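Local coordinates for glycolipid-binding domain-containing protein (Pseudomonas aeruginosa, PDB 2H1T) that is of unknown function but may bind glycolipids or take part in their metabolism, at residues P109-N112 against T113-I116. Numbering follows the deposited sequence.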
ATOM      1  N   PRO A 109      -0.636  14.417  -8.424  1.00 14.08           N
ATOM      2  CA  PRO A 109      -0.378  15.625  -9.222  1.00 13.80           C
ATOM      3  C   PRO A 109      -0.767  15.448 -10.695  1.00 14.81           C
ATOM      4  O   PRO A 109      -0.679  16.403 -11.515  1.00 17.22           O
ATOM      5  CB  PRO A 109       1.127  15.804  -9.051  1.00 14.00           C
ATOM      6  CG  PRO A 109       1.624  14.448  -8.980  1.00 13.22           C
ATOM      7  CD  PRO A 109       0.591  13.625  -8.232  1.00 14.65           C
ATOM      8  N   PHE A 110      -1.238  14.256 -11.045  1.00 13.59           N
ATOM      9  CA  PHE A 110      -1.756  14.052 -12.420  1.00 15.64           C
ATOM     10  C   PHE A 110      -2.823  15.061 -12.779  1.00 15.83           C
ATOM     11  O   PHE A 110      -2.781  15.665 -13.869  1.00 14.44           O
ATOM     12  CB  PHE A 110      -2.315  12.658 -12.656  1.00 14.35           C
ATOM     13  CG  PHE A 110      -2.925  12.477 -14.030  1.00 13.78           C
ATOM     14  CD1 PHE A 110      -2.211  12.831 -15.195  1.00 13.76           C
ATOM     15  CD2 PHE A 110      -4.161  11.947 -14.174  1.00 15.69           C
ATOM     16  CE1 PHE A 110      -2.753  12.677 -16.459  1.00 13.76           C
ATOM     17  CE2 PHE A 110      -4.708  11.796 -15.448  1.00 16.73           C
ATOM     18  CZ  PHE A 110      -4.009  12.160 -16.581  1.00 17.89           C
ATOM     19  N   THR A 111      -3.773  15.261 -11.867  1.00 15.34           N
ATOM     20  CA  THR A 111      -4.976  15.991 -12.234  1.00 14.88           C
ATOM     21  C   THR A 111      -4.777  17.482 -12.515  1.00 15.59           C
ATOM     22  O   THR A 111      -5.609  18.103 -13.151  1.00 17.03           O
ATOM     23  CB  THR A 111      -6.117  15.757 -11.214  1.00 16.03           C
ATOM     24  OG1 THR A 111      -5.698  16.109  -9.878  1.00 16.22           O
ATOM     25  CG2 THR A 111      -6.550  14.292 -11.266  1.00 14.78           C
ATOM     26  N   ASN A 112      -3.630  18.032 -12.121  1.00 15.58           N
ATOM     27  CA  ASN A 112      -3.279  19.410 -12.467  1.00 15.47           C
ATOM     28  C   ASN A 112      -3.146  19.600 -13.992  1.00 15.27           C
ATOM     29  O   ASN A 112      -3.246  20.706 -14.505  1.00 12.39           O
ATOM     30  CB  ASN A 112      -1.975  19.793 -11.788  1.00 13.11           C
ATOM     31  CG  ASN A 112      -2.086  19.854 -10.270  1.00 15.26           C
ATOM     32  OD1 ASN A 112      -1.750  18.895  -9.568  1.00 13.55           O
ATOM     33  ND2 ASN A 112      -2.629  20.928  -9.776  1.00 14.88           N
ATOM     34  N   THR A 113      -2.931  18.500 -14.704  1.00 14.49           N
ATOM     35  CA  THR A 113      -2.811  18.539 -16.158  1.00 14.37           C
ATOM     36  C   THR A 113      -4.102  18.952 -16.845  1.00 14.73           C
ATOM     37  O   THR A 113      -4.065  19.655 -17.850  1.00 13.99           O
ATOM     38  CB  THR A 113      -2.325  17.179 -16.658  1.00 15.49           C
ATOM     39  OG1 THR A 113      -1.021  16.967 -16.137  1.00 15.58           O
ATOM     40  CG2 THR A 113      -2.244  17.118 -18.183  1.00 15.62           C
ATOM     41  N   PHE A 114      -5.240  18.662 -16.234  1.00 13.96           N
ATOM     42  CA  PHE A 114      -6.529  18.942 -16.890  1.00 14.41           C
ATOM     43  C   PHE A 114      -6.753  20.414 -17.138  1.00 14.26           C
ATOM     44  O   PHE A 114      -6.957  20.782 -18.302  1.00 13.65           O
ATOM     45  CB  PHE A 114      -7.689  18.256 -16.164  1.00 16.14           C
ATOM     46  CG  PHE A 114      -7.650  16.754 -16.325  1.00 19.49           C
ATOM     47  CD1 PHE A 114      -8.001  16.167 -17.547  1.00 19.59           C
ATOM     48  CD2 PHE A 114      -7.177  15.936 -15.317  1.00 20.10           C
ATOM     49  CE1 PHE A 114      -7.948  14.788 -17.737  1.00 17.06           C
ATOM     50  CE2 PHE A 114      -7.094  14.543 -15.514  1.00 21.39           C
ATOM     51  CZ  PHE A 114      -7.458  13.976 -16.719  1.00 18.85           C
ATOM     52  N   PRO A 115      -6.730  21.261 -16.071  1.00 12.85           N
ATOM     53  CA  PRO A 115      -6.933  22.684 -16.363  1.00 13.89           C
ATOM     54  C   PRO A 115      -5.873  23.253 -17.298  1.00 15.97           C
ATOM     55  O   PRO A 115      -6.198  24.058 -18.168  1.00 16.75           O
ATOM     56  CB  PRO A 115      -6.909  23.349 -14.988  1.00 16.05           C
ATOM     57  CG  PRO A 115      -7.274  22.248 -14.026  1.00 15.38           C
ATOM     58  CD  PRO A 115      -6.658  21.005 -14.630  1.00 12.77           C
ATOM     59  N   ILE A 116      -4.628  22.786 -17.153  1.00 15.39           N
ATOM     60  CA  ILE A 116      -3.551  23.244 -18.014  1.00 16.22           C
ATOM     61  C   ILE A 116      -3.853  22.962 -19.478  1.00 18.39           C
ATOM     62  O   ILE A 116      -3.729  23.840 -20.307  1.00 17.91           O
ATOM     63  CB  ILE A 116      -2.204  22.653 -17.587  1.00 17.96           C
ATOM     64  CG1 ILE A 116      -1.796  23.286 -16.252  1.00 19.06           C
ATOM     65  CG2 ILE A 116      -1.080  22.977 -18.595  1.00 16.86           C
ATOM     66  CD1 ILE A 116      -0.765  22.462 -15.494  1.00 16.18           C
TER
HETATM   67  O   HOH W   1       0.442  16.083 -13.986  1.00 10.43           O
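Phe110 and Phe114, four residues apart along the helical backbone, each turn a ring to the same side of it: Phe110 carries CG opposite its backbone N (chi1 176°), and Phe114 sets CG opposite its carbonyl carbon (chi1 -69°). The two rings form an offset edge-to-face pair, the edge of Phe114 directed to the face of Phe110, with centroids 5.2 Å apart and planes at 74°. Between the rings, the closest atoms are Phe110 CE2 and Phe114 CE2, 3.6 Å apart. Beside the ring pair the backbone winds in i to i+3 turns: Thr113 N donates to Phe110 O at 3.0 Å, nearly straight, and Phe114 N donates to Thr111 O at 3.2 Å, from above the carbonyl plane. Pro115 has no N-H to offer Asn112 O, the next carbonyl in the series; its CD lies 3.4 Å from that oxygen. A water bridges the turn, donating to Pro109 O and to Thr113 OG1 (2.7 Å each), while that hydroxyl is also hydrogen-bonded to Gly176 O. The buried turn thus leads from strand 102-106 into helix 113-119, with Phe110 and Phe114 lying on strand 45-54 at Leu52, Asn112 touching strand 178-181, and Trp10 of the second subunit packing on Pro109 and Phe110.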